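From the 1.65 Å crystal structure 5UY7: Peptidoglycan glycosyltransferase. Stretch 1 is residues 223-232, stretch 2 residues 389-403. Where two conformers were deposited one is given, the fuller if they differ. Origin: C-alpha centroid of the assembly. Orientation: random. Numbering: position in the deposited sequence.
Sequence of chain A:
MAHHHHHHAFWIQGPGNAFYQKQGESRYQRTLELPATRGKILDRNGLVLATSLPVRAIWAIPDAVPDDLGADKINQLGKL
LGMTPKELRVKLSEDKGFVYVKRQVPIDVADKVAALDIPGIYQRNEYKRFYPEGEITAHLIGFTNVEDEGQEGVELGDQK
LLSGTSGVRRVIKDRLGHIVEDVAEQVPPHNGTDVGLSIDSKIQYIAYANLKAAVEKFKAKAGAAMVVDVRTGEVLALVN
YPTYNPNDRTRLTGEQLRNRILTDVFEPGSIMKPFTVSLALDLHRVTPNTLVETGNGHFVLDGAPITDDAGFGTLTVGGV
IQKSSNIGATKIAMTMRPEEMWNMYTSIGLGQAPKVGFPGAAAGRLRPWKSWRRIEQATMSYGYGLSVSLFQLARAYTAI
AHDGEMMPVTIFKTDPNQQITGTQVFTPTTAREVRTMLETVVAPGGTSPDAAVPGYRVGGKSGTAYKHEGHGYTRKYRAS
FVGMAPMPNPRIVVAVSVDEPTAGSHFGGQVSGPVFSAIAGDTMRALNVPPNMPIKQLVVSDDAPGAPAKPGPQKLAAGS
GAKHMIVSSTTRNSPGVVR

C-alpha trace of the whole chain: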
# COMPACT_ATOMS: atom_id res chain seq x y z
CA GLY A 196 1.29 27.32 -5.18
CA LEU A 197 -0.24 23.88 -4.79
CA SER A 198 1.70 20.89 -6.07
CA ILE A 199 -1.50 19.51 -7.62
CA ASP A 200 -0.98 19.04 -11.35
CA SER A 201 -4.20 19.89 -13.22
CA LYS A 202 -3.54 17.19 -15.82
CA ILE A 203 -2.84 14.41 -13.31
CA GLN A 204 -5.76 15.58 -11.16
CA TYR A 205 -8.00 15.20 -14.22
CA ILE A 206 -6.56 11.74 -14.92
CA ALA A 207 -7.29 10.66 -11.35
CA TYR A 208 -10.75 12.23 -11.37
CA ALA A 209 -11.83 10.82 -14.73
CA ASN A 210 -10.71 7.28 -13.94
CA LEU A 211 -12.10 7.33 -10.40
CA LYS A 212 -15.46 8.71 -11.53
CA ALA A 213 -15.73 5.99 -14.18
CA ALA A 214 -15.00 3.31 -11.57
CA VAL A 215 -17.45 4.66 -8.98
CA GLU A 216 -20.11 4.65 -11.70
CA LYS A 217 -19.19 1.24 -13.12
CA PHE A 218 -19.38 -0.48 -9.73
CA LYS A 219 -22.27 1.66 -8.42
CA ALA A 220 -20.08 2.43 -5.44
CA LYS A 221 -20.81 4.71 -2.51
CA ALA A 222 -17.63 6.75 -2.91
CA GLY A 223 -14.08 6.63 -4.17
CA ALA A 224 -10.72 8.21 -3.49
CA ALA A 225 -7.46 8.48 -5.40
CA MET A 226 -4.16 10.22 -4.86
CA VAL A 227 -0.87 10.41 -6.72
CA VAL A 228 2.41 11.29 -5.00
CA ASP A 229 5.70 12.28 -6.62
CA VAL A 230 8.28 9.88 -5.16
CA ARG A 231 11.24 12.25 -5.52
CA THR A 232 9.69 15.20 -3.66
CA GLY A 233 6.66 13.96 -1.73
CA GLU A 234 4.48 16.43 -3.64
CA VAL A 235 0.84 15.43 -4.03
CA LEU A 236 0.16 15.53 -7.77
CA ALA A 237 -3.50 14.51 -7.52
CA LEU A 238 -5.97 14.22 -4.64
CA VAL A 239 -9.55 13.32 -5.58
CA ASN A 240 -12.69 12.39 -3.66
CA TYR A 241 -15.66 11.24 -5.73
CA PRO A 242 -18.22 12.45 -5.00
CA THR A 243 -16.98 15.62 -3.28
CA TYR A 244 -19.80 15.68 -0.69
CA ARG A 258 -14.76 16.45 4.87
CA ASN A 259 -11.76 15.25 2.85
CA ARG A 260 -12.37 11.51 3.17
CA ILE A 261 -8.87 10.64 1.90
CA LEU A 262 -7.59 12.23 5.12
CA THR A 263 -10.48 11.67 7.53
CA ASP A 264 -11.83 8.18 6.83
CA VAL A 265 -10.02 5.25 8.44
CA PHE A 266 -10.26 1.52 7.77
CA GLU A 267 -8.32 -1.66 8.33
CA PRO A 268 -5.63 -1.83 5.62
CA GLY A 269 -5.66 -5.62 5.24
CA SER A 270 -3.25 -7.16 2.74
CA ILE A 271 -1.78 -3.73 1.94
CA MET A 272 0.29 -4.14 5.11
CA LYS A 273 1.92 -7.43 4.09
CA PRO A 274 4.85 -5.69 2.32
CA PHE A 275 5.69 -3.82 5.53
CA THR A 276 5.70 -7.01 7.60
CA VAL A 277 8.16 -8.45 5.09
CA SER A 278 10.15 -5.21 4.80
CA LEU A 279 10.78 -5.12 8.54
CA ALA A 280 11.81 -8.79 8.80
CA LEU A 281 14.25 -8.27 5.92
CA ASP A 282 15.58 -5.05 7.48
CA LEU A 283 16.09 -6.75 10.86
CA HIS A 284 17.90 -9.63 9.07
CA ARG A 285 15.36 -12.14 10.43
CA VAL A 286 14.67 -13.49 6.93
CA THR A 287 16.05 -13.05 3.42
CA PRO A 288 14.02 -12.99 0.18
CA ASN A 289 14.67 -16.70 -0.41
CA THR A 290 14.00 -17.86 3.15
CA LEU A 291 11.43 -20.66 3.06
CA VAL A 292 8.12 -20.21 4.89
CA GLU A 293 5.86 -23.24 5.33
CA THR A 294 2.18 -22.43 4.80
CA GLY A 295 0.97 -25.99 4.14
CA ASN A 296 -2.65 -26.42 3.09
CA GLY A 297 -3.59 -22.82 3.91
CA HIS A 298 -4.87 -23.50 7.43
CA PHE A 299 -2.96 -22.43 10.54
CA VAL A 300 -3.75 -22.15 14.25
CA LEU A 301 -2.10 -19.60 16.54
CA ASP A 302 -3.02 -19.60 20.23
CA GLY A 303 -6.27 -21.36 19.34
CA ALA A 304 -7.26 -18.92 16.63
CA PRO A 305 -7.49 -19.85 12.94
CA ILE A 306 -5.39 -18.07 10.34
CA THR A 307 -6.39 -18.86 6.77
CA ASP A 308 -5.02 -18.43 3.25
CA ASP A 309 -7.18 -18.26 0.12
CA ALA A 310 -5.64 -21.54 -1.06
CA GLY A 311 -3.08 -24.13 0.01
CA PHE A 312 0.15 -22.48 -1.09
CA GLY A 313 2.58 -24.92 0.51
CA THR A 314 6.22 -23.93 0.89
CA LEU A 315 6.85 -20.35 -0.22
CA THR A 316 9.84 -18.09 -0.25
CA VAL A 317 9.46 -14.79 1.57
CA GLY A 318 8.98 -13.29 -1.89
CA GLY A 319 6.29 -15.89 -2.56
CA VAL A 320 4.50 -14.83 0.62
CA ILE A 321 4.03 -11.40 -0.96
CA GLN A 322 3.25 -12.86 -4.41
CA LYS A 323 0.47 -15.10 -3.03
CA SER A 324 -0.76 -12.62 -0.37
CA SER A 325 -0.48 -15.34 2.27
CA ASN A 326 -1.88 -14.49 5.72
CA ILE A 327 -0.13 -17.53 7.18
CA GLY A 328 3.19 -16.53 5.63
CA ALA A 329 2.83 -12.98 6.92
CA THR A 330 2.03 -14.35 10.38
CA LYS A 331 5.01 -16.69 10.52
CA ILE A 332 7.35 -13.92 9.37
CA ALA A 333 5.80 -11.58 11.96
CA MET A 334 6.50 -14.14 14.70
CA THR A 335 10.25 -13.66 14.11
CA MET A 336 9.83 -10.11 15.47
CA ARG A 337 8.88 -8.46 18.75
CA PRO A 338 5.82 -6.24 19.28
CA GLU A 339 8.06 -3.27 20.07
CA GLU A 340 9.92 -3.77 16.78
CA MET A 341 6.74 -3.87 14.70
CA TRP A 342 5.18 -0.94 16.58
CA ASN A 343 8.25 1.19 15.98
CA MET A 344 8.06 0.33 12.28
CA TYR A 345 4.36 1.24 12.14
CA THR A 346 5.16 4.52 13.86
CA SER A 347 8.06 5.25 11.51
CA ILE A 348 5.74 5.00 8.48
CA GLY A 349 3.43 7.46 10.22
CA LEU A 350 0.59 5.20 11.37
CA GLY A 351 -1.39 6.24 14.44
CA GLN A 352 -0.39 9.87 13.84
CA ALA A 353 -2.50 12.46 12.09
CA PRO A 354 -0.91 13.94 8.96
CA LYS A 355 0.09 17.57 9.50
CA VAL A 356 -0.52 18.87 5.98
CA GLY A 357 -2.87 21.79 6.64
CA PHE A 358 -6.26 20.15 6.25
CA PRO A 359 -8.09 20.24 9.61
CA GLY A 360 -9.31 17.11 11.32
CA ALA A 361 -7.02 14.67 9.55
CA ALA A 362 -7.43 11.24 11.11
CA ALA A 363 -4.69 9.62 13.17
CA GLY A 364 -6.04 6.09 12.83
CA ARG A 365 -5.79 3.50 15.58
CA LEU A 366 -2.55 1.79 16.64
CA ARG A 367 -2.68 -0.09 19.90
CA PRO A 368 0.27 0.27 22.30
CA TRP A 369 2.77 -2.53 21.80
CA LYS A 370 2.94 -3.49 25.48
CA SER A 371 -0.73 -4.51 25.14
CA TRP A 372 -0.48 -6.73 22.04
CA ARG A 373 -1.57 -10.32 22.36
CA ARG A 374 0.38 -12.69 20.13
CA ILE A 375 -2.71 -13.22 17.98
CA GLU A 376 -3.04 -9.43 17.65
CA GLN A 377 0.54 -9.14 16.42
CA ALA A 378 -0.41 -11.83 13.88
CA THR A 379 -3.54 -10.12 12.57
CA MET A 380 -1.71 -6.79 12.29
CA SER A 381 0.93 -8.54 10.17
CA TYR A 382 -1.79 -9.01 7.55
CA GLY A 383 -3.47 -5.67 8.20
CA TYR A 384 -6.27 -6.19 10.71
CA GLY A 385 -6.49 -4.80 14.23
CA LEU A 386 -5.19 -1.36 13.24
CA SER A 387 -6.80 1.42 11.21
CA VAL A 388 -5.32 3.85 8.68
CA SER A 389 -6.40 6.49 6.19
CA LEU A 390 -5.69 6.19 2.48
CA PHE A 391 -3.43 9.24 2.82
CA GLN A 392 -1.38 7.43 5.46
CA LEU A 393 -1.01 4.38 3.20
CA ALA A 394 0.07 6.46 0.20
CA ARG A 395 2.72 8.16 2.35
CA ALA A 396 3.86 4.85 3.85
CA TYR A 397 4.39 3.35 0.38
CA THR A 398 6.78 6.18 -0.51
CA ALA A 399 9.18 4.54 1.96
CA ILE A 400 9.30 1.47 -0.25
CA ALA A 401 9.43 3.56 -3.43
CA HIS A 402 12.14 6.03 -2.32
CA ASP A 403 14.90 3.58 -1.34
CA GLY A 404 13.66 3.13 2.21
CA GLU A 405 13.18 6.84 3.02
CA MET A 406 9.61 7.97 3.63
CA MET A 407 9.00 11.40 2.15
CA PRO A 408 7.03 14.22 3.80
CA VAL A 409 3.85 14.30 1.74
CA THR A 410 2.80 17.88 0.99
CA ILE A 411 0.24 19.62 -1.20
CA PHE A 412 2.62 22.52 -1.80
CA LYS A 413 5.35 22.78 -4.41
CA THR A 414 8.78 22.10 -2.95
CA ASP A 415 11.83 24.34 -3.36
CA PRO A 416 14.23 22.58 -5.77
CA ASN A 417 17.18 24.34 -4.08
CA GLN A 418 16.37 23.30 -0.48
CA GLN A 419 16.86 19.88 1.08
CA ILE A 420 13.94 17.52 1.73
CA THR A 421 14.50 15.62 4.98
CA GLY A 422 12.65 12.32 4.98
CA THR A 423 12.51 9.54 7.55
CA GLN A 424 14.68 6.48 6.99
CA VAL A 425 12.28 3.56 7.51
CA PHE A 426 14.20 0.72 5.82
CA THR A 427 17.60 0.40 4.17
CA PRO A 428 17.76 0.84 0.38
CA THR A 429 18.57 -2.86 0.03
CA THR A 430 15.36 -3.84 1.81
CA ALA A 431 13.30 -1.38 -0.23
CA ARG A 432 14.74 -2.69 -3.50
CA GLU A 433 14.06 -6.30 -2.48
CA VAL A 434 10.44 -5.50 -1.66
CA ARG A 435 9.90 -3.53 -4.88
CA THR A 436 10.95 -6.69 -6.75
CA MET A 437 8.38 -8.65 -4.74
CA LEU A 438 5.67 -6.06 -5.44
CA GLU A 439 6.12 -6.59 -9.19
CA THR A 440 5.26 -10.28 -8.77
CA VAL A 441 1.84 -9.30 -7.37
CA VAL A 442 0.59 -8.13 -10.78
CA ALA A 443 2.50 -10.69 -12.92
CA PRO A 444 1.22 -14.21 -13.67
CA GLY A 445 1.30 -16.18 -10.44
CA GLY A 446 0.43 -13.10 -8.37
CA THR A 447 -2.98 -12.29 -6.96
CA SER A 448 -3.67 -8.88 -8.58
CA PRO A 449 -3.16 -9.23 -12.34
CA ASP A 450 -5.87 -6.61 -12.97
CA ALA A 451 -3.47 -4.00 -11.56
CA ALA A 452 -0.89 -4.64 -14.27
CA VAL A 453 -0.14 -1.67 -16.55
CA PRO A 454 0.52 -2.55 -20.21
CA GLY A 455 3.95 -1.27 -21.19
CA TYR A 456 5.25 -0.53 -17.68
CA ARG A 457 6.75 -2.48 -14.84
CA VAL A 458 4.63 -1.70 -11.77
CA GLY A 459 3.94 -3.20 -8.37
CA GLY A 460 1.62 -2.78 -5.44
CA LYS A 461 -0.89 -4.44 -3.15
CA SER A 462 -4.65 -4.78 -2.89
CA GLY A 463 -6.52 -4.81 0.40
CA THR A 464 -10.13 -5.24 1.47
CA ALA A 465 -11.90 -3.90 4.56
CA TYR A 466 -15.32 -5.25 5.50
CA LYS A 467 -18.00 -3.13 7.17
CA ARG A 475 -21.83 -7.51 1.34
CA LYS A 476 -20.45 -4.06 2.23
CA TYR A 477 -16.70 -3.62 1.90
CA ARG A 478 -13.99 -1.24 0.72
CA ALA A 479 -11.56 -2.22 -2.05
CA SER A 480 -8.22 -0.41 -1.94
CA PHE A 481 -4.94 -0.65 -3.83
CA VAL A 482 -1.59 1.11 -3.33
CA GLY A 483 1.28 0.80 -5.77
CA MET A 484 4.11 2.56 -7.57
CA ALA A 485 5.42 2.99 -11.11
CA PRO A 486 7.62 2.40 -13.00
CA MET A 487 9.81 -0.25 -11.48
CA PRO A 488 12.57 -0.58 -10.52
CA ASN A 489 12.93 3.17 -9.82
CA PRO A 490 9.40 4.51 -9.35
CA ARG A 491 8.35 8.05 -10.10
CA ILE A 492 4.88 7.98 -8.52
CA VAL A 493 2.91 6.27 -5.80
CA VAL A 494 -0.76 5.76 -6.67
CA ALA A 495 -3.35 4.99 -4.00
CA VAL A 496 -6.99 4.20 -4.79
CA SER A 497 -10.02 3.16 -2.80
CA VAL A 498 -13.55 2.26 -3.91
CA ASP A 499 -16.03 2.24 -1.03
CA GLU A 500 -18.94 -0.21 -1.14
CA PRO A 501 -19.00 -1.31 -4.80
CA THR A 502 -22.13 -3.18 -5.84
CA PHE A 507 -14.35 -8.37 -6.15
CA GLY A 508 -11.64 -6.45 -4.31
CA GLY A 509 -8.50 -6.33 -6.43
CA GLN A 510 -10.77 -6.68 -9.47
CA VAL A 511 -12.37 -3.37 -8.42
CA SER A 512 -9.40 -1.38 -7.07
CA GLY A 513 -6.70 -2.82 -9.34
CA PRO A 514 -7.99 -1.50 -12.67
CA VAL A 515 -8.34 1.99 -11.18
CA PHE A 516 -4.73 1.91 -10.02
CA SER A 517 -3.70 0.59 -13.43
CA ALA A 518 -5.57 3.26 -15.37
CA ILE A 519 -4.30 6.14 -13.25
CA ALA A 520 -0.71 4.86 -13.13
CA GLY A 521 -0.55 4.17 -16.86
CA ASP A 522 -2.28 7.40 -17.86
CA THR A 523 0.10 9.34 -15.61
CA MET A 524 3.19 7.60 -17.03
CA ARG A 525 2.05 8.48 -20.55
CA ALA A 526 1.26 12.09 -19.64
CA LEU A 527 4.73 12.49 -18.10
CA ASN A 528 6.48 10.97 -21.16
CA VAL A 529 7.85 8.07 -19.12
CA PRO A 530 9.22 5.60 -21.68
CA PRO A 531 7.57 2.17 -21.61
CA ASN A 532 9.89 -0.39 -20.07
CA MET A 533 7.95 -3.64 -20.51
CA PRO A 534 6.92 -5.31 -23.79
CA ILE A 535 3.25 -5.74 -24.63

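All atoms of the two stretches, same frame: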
# COMPACT_ATOMS: atom_id res chain seq x y z
N GLY A 223 -15.42 7.05 -3.81
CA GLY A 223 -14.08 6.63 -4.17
C GLY A 223 -13.08 7.70 -3.81
O GLY A 223 -13.43 8.86 -3.56
N ALA A 224 -11.81 7.30 -3.79
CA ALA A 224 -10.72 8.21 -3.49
C ALA A 224 -9.50 7.79 -4.30
O ALA A 224 -9.28 6.60 -4.54
CB ALA A 224 -10.38 8.21 -2.00
N ALA A 225 -8.71 8.78 -4.71
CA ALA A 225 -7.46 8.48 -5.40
C ALA A 225 -6.45 9.57 -5.12
O ALA A 225 -6.80 10.75 -5.08
CB ALA A 225 -7.67 8.37 -6.92
N MET A 226 -5.18 9.19 -4.94
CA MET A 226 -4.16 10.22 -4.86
C MET A 226 -2.89 9.72 -5.52
O MET A 226 -2.65 8.51 -5.63
CB MET A 226 -3.90 10.69 -3.42
CG MET A 226 -3.29 9.71 -2.46
SD MET A 226 -3.14 10.45 -0.80
CE MET A 226 -1.64 11.42 -0.93
N VAL A 227 -2.12 10.67 -6.02
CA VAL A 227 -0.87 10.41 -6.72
C VAL A 227 0.20 11.25 -6.07
O VAL A 227 0.01 12.46 -5.87
CB VAL A 227 -0.99 10.74 -8.22
CG1 VAL A 227 0.33 10.41 -8.95
CG2 VAL A 227 -2.14 9.97 -8.86
N VAL A 228 1.32 10.62 -5.69
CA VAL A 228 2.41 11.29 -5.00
C VAL A 228 3.67 11.18 -5.84
O VAL A 228 4.01 10.09 -6.32
CB VAL A 228 2.65 10.68 -3.60
CG1 VAL A 228 3.80 11.41 -2.91
CG2 VAL A 228 1.38 10.75 -2.75
N ASP A 229 4.38 12.30 -6.00
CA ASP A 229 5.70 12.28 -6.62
C ASP A 229 6.72 11.69 -5.65
O ASP A 229 6.95 12.24 -4.56
CB ASP A 229 6.09 13.70 -7.03
CG ASP A 229 7.46 13.76 -7.68
OD1 ASP A 229 7.66 13.13 -8.73
OD2 ASP A 229 8.35 14.46 -7.15
N VAL A 230 7.36 10.59 -6.05
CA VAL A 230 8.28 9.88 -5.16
C VAL A 230 9.48 10.75 -4.79
O VAL A 230 9.95 10.72 -3.64
CB VAL A 230 8.73 8.56 -5.83
CG1 VAL A 230 9.85 7.90 -5.05
CG2 VAL A 230 7.54 7.62 -5.93
N ARG A 231 10.00 11.52 -5.74
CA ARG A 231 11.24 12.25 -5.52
C ARG A 231 11.08 13.38 -4.51
O ARG A 231 12.03 13.70 -3.78
CB ARG A 231 11.78 12.80 -6.84
CG ARG A 231 13.08 13.60 -6.70
CD ARG A 231 13.64 14.05 -8.04
NE ARG A 231 12.77 15.03 -8.70
CZ ARG A 231 12.81 16.34 -8.47
NH1 ARG A 231 13.68 16.84 -7.59
NH2 ARG A 231 11.99 17.15 -9.12
N THR A 232 9.90 13.99 -4.45
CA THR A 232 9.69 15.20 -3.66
C THR A 232 8.66 15.05 -2.56
O THR A 232 8.62 15.90 -1.66
CB THR A 232 9.22 16.37 -4.55
OG1 THR A 232 7.95 16.04 -5.13
CG2 THR A 232 10.25 16.65 -5.65
N SER A 389 -5.76 5.78 7.29
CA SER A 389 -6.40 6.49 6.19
C SER A 389 -5.69 6.14 4.89
O SER A 389 -4.55 5.67 4.89
CB SER A 389 -6.36 8.01 6.39
OG SER A 389 -5.01 8.46 6.31
N LEU A 390 -6.35 6.42 3.76
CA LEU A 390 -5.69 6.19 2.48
C LEU A 390 -4.47 7.10 2.33
O LEU A 390 -3.44 6.69 1.78
CB LEU A 390 -6.66 6.40 1.32
CG LEU A 390 -6.10 5.99 -0.06
CD1 LEU A 390 -5.89 4.49 -0.12
CD2 LEU A 390 -7.06 6.45 -1.15
N PHE A 391 -4.57 8.34 2.83
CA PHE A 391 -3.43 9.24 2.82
C PHE A 391 -2.24 8.61 3.53
O PHE A 391 -1.11 8.63 3.02
CB PHE A 391 -3.79 10.57 3.48
CG PHE A 391 -2.72 11.63 3.37
CD1 PHE A 391 -1.64 11.64 4.25
CD2 PHE A 391 -2.79 12.60 2.39
CE1 PHE A 391 -0.66 12.61 4.14
CE2 PHE A 391 -1.80 13.57 2.28
CZ PHE A 391 -0.74 13.57 3.15
N GLN A 392 -2.47 8.05 4.72
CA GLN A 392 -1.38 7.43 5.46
C GLN A 392 -0.75 6.28 4.68
O GLN A 392 0.47 6.10 4.71
CB GLN A 392 -1.88 6.92 6.81
CG GLN A 392 -2.04 8.01 7.85
CD GLN A 392 -2.68 7.48 9.12
OE1 GLN A 392 -3.46 6.54 9.07
NE2 GLN A 392 -2.33 8.07 10.26
N LEU A 393 -1.56 5.49 3.98
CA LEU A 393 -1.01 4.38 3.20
C LEU A 393 -0.19 4.88 2.01
O LEU A 393 0.88 4.34 1.71
CB LEU A 393 -2.14 3.47 2.71
CG LEU A 393 -2.83 2.63 3.79
CD1 LEU A 393 -4.01 1.88 3.16
CD2 LEU A 393 -1.85 1.66 4.45
N ALA A 394 -0.69 5.90 1.32
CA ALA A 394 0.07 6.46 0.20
C ALA A 394 1.43 6.95 0.68
O ALA A 394 2.46 6.64 0.07
CB ALA A 394 -0.71 7.59 -0.46
N ARG A 395 1.46 7.68 1.80
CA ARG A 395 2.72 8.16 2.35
C ARG A 395 3.63 7.00 2.75
O ARG A 395 4.83 7.01 2.45
CB ARG A 395 2.46 9.08 3.54
CG ARG A 395 3.72 9.55 4.25
CD ARG A 395 3.38 10.50 5.40
NE ARG A 395 2.45 9.91 6.35
CZ ARG A 395 1.90 10.57 7.37
NH1 ARG A 395 2.19 11.84 7.58
NH2 ARG A 395 1.06 9.94 8.18
N ALA A 396 3.06 6.00 3.43
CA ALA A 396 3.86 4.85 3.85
C ALA A 396 4.52 4.17 2.65
O ALA A 396 5.69 3.76 2.73
CB ALA A 396 3.00 3.86 4.63
N TYR A 397 3.80 4.04 1.53
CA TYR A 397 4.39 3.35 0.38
C TYR A 397 5.53 4.15 -0.26
O TYR A 397 6.35 3.56 -0.97
CB TYR A 397 3.31 2.99 -0.65
CG TYR A 397 2.78 1.58 -0.45
CD1 TYR A 397 1.98 1.27 0.66
CD2 TYR A 397 3.11 0.55 -1.32
CE1 TYR A 397 1.53 -0.03 0.88
CE2 TYR A 397 2.64 -0.74 -1.12
CZ TYR A 397 1.85 -1.02 -0.01
OH TYR A 397 1.41 -2.32 0.19
N THR A 398 5.62 5.46 0.01
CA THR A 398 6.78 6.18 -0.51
C THR A 398 8.06 5.68 0.14
O THR A 398 9.12 5.79 -0.46
CB THR A 398 6.68 7.71 -0.32
OG1 THR A 398 6.73 8.06 1.08
CG2 THR A 398 5.39 8.26 -0.98
N ALA A 399 7.98 5.09 1.34
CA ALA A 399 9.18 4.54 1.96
C ALA A 399 9.73 3.39 1.14
O ALA A 399 10.94 3.23 1.01
CB ALA A 399 8.89 4.10 3.40
N ILE A 400 8.84 2.57 0.57
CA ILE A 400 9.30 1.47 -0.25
C ILE A 400 9.76 1.98 -1.61
O ILE A 400 10.72 1.48 -2.18
CB ILE A 400 8.17 0.42 -0.39
CG1 ILE A 400 7.92 -0.24 0.97
CG2 ILE A 400 8.50 -0.62 -1.48
CD1 ILE A 400 6.67 -1.11 0.99
N ALA A 401 9.09 3.02 -2.12
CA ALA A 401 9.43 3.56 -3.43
C ALA A 401 10.75 4.30 -3.43
O ALA A 401 11.54 4.18 -4.38
CB ALA A 401 8.32 4.50 -3.92
N HIS A 402 11.00 5.10 -2.40
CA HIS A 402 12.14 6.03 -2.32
C HIS A 402 13.29 5.43 -1.52
O HIS A 402 13.78 6.02 -0.56
CB HIS A 402 11.68 7.36 -1.73
CG HIS A 402 12.68 8.48 -1.85
ND1 HIS A 402 12.43 9.60 -2.61
CD2 HIS A 402 13.90 8.66 -1.29
CE1 HIS A 402 13.47 10.42 -2.52
NE2 HIS A 402 14.37 9.87 -1.73
N ASP A 403 13.69 4.21 -1.88
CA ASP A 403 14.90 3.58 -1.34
C ASP A 403 14.91 3.53 0.18
O ASP A 403 15.96 3.67 0.82
CB ASP A 403 16.15 4.28 -1.87
CG ASP A 403 16.40 3.98 -3.33
OD1 ASP A 403 15.62 3.19 -3.91
OD2 ASP A 403 17.37 4.53 -3.90

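The contact between strand 223-229 and helix 390-401 is centred on Met 226, which reaches across to the helix and lies against both Phe 391 and Ala 394. Its side chain leaves the strand in a p, t, m conformation that carries SD to 3.8 Å from Ala 394 CB and CE to 3.7 Å from Phe 391 CD2. The sulfur lies 4.8 Å from the centroid of the Phe 391 ring and approaches it obliquely, 50° off the ring normal. A long, unbranched thioether suits this place, since it can bend to follow two neighbours of very different size. The small side chain of Ala 394 lets the sulfur come close to the helix, while the t rotamer of Phe 391, whose CA-to-CB bond points sideways, brings the ring to the terminal methyl.

The alternation of the strand sets the pattern around this centre. Ala 224, Met 226 and Val 228 direct their CA-to-CB bonds toward the helix, whereas Ala 225 and Val 227 point away and make no contact with it. From the helix, Leu 390, Ala 394, Thr 398 and Ala 401 point toward the strand, with the spacing of three or four residues expected of one helical face. The two axes run in the same general direction, 30° apart and 9.4 Å at closest approach, so the pairs follow one another in order along both elements.

Near the start of the first stretch, Ala 224 CB packs against Leu 390 CD2 at 3.9 Å; here the larger side chain comes from the helix and the smaller from the strand. Farther along, Val 228 spans successive turns. Its CG2 lies 4.4 Å from Ala 394 CB, a loose contact, and its CG1 is 4.0 Å from Thr 398 CG2. Thr 398 can serve in this apolar setting because its methyl faces the valine while its hydroxyl is occupied within the helix, OG1 donating to Arg 395 O at 2.6 Å. All these residues are buried, and the two stretches together cover 493 Å² of each other's surface.

Beyond the strand the two backbones draw closer, and the CA atoms of Val 230 and Thr 398 are 6.1 Å apart. Although its CA-to-CB bond points sideways, Val 230 still contributes through both methyls: CG2 meets Ala 401 CB at 3.8 Å, and CG1 meets His 402 CB at the same distance of 3.8 Å.

The polar edge lies at His 402, the first residue after the helix to leave helical backbone angles. Its t rotamer turns the ring edge to the opposing backbone, and ND1 donates to Val 230 O over 2.9 Å with an N-H...acceptor angle of 156°. This is the only hydrogen bond between the stretches. The carbonyl of Arg 231 also lies near the ring plane, its O atom 3.8 Å from His 402 CE1. Val 230 thus joins the two parts of the contact, its side chain packing while its carbonyl accepts the bond. The partly exposed histidine closes the otherwise apolar interface.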